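Local structure of putative acetyl-CoA acetyltransferase (Thermus thermophilus, 1ULQ) at residues A4-A9 with A260-V265. The protein probably transfers acyl groups to and from coenzyme A as a member of the thiolase family, in lipid metabolism. Sequence-based numbering, arbitrary orientation.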
ATOM      1  N   ALA C   4      31.127  26.914 -24.156  1.00 10.99           N
ATOM      2  CA  ALA C   4      29.940  26.822 -23.279  1.00  8.67           C
ATOM      3  C   ALA C   4      29.960  27.807 -22.094  1.00  8.87           C
ATOM      4  O   ALA C   4      30.718  27.621 -21.140  1.00  8.28           O
ATOM      5  CB  ALA C   4      29.793  25.407 -22.768  1.00  6.86           C
ATOM      6  N   TRP C   5      29.102  28.829 -22.142  1.00  6.42           N
ATOM      7  CA  TRP C   5      29.053  29.870 -21.101  1.00  5.12           C
ATOM      8  C   TRP C   5      27.871  29.889 -20.155  1.00  4.26           C
ATOM      9  O   TRP C   5      26.717  29.858 -20.582  1.00  3.68           O
ATOM     10  CB  TRP C   5      29.111  31.262 -21.736  1.00  5.48           C
ATOM     11  CG  TRP C   5      30.422  31.656 -22.345  1.00  4.79           C
ATOM     12  CD1 TRP C   5      31.553  30.899 -22.451  1.00  4.72           C
ATOM     13  CD2 TRP C   5      30.723  32.913 -22.946  1.00  4.77           C
ATOM     14  NE1 TRP C   5      32.538  31.607 -23.081  1.00  4.47           N
ATOM     15  CE2 TRP C   5      32.058  32.849 -23.396  1.00  4.49           C
ATOM     16  CE3 TRP C   5      29.991  34.091 -23.149  1.00  5.56           C
ATOM     17  CZ2 TRP C   5      32.680  33.916 -24.033  1.00  3.99           C
ATOM     18  CZ3 TRP C   5      30.602  35.149 -23.782  1.00  5.22           C
ATOM     19  CH2 TRP C   5      31.941  35.056 -24.218  1.00  6.32           C
ATOM     20  N   ILE C   6      28.173  30.001 -18.869  1.00  4.56           N
ATOM     21  CA  ILE C   6      27.144  30.068 -17.839  1.00  7.21           C
ATOM     22  C   ILE C   6      26.743  31.525 -17.730  1.00  7.74           C
ATOM     23  O   ILE C   6      27.511  32.338 -17.236  1.00  7.96           O
ATOM     24  CB  ILE C   6      27.689  29.606 -16.480  1.00  7.30           C
ATOM     25  CG1 ILE C   6      28.075  28.123 -16.556  1.00  8.98           C
ATOM     26  CG2 ILE C   6      26.654  29.841 -15.402  1.00  6.96           C
ATOM     27  CD1 ILE C   6      28.519  27.528 -15.237  1.00  8.78           C
ATOM     28  N   VAL C   7      25.537  31.847 -18.180  1.00 10.20           N
ATOM     29  CA  VAL C   7      25.066  33.227 -18.178  1.00 12.28           C
ATOM     30  C   VAL C   7      24.030  33.578 -17.108  1.00 13.98           C
ATOM     31  O   VAL C   7      23.656  34.742 -16.948  1.00 13.84           O
ATOM     32  CB  VAL C   7      24.477  33.565 -19.545  1.00 12.62           C
ATOM     33  CG1 VAL C   7      24.383  35.060 -19.710  1.00 15.24           C
ATOM     34  CG2 VAL C   7      25.343  32.958 -20.631  1.00 12.31           C
ATOM     35  N   GLU C   8      23.570  32.577 -16.367  1.00 15.58           N
ATOM     36  CA  GLU C   8      22.575  32.812 -15.331  1.00 15.02           C
ATOM     37  C   GLU C   8      22.505  31.591 -14.422  1.00 13.92           C
ATOM     38  O   GLU C   8      22.621  30.465 -14.896  1.00 13.66           O
ATOM     39  CB  GLU C   8      21.213  33.053 -15.993  1.00 16.83           C
ATOM     40  CG  GLU C   8      20.262  33.928 -15.210  1.00 18.97           C
ATOM     41  CD  GLU C   8      20.835  35.297 -14.969  1.00 20.89           C
ATOM     42  OE1 GLU C   8      21.283  35.929 -15.954  1.00 21.99           O
ATOM     43  OE2 GLU C   8      20.838  35.736 -13.801  1.00 22.00           O
ATOM     44  N   ALA C   9      22.327  31.825 -13.120  1.00 13.15           N
ATOM     45  CA  ALA C   9      22.212  30.752 -12.123  1.00 10.62           C
ATOM     46  C   ALA C   9      21.204  31.151 -11.063  1.00  9.89           C
ATOM     47  O   ALA C   9      21.311  32.232 -10.487  1.00  9.96           O
ATOM     48  CB  ALA C   9      23.538  30.490 -11.472  1.00  9.07           C
ATOM     49  N   ALA C 260      17.108  23.930  -8.481  1.00  5.94           N
ATOM     50  CA  ALA C 260      18.073  24.906  -8.982  1.00  5.42           C
ATOM     51  C   ALA C 260      18.252  24.706 -10.478  1.00  5.17           C
ATOM     52  O   ALA C 260      18.106  23.596 -10.980  1.00  4.95           O
ATOM     53  CB  ALA C 260      19.411  24.748  -8.263  1.00  2.84           C
ATOM     54  N   ALA C 261      18.565  25.787 -11.186  1.00  5.48           N
ATOM     55  CA  ALA C 261      18.754  25.729 -12.630  1.00  5.92           C
ATOM     56  C   ALA C 261      19.757  26.768 -13.102  1.00  6.42           C
ATOM     57  O   ALA C 261      19.759  27.898 -12.627  1.00  8.37           O
ATOM     58  CB  ALA C 261      17.429  25.949 -13.334  1.00  3.70           C
ATOM     59  N   VAL C 262      20.614  26.379 -14.036  1.00  6.01           N
ATOM     60  CA  VAL C 262      21.602  27.291 -14.581  1.00  6.22           C
ATOM     61  C   VAL C 262      21.458  27.326 -16.105  1.00  6.09           C
ATOM     62  O   VAL C 262      21.239  26.299 -16.744  1.00  6.47           O
ATOM     63  CB  VAL C 262      23.056  26.891 -14.132  1.00  6.48           C
ATOM     64  CG1 VAL C 262      23.224  25.402 -14.127  1.00  7.30           C
ATOM     65  CG2 VAL C 262      24.086  27.523 -15.046  1.00  7.07           C
ATOM     66  N   LEU C 263      21.551  28.523 -16.675  1.00  6.46           N
ATOM     67  CA  LEU C 263      21.414  28.717 -18.116  1.00  7.53           C
ATOM     68  C   LEU C 263      22.765  28.818 -18.828  1.00  7.84           C
ATOM     69  O   LEU C 263      23.570  29.712 -18.537  1.00  7.89           O
ATOM     70  CB  LEU C 263      20.606  29.988 -18.390  1.00  9.40           C
ATOM     71  CG  LEU C 263      20.436  30.406 -19.850  1.00 11.19           C
ATOM     72  CD1 LEU C 263      19.509  29.429 -20.566  1.00 12.82           C
ATOM     73  CD2 LEU C 263      19.867  31.810 -19.904  1.00 11.64           C
ATOM     74  N   LEU C 264      23.011  27.898 -19.756  1.00  7.01           N
ATOM     75  CA  LEU C 264      24.254  27.898 -20.510  1.00  7.11           C
ATOM     76  C   LEU C 264      23.985  28.204 -21.976  1.00  8.95           C
ATOM     77  O   LEU C 264      23.007  27.726 -22.561  1.00 10.02           O
ATOM     78  CB  LEU C 264      24.967  26.556 -20.387  1.00  5.69           C
ATOM     79  CG  LEU C 264      25.670  26.270 -19.063  1.00  4.78           C
ATOM     80  CD1 LEU C 264      24.644  25.973 -18.002  1.00  5.78           C
ATOM     81  CD2 LEU C 264      26.593  25.080 -19.218  1.00  5.61           C
ATOM     82  N   VAL C 265      24.858  29.008 -22.571  1.00  9.40           N
ATOM     83  CA  VAL C 265      24.694  29.388 -23.966  1.00 10.31           C
ATOM     84  C   VAL C 265      26.041  29.321 -24.667  1.00 11.25           C
ATOM     85  O   VAL C 265      27.077  29.335 -24.012  1.00 11.88           O
ATOM     86  CB  VAL C 265      24.165  30.824 -24.079  1.00  9.15           C
ATOM     87  CG1 VAL C 265      22.880  30.976 -23.285  1.00  8.15           C
ATOM     88  CG2 VAL C 265      25.222  31.793 -23.589  1.00  8.23           C
TER
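Ile6 touches two side chains of 260-265 on one face of the sheet. Its CG1, beside the backbone N (chi1 -64°), lies 3.9 Å from Leu264 CG, the two side chains running side by side and pointing the same way. That leaves CG2 anti to the same N and 3.5 Å from Val262 CG2, with the side chains crossing at a slant. Helix 91-104 covers this face, with Val96 on Val262 and Ile103 on Leu264. On the other face, Glu8 CB packs against Leu263 CB at 3.9 Å; the acidic chain bends at chi2 (60°), and its end leads away from 260-265. Leu37 of helix 26-41 touches both residues.

The backbones join the strands between the two faces. Trp5 and Val265 form an antiparallel hydrogen-bonded pair, Trp5 N to Val265 O at 2.8 Å and Val265 N to Trp5 O at 2.9 Å. Beyond it, Leu263 O accepts from Val7 N at 2.9 Å and Leu263 N donates to Glu8 O at 2.8 Å, so Val7 and Glu8 both face one residue, a classic beta bulge.

As in the thiolase fold, 256-266, the last strand of the N-terminal half's five-stranded sheet, lies antiparallel between the first, 4-16, and 110-118, away from the predicted active-site residues. The chemistry implies backbone polarity met strand to strand, between a hydrocarbon face under helix 91-104 and a mixed one, where Leu263 and Val265 are buried but Trp5 and Glu8 partly exposed.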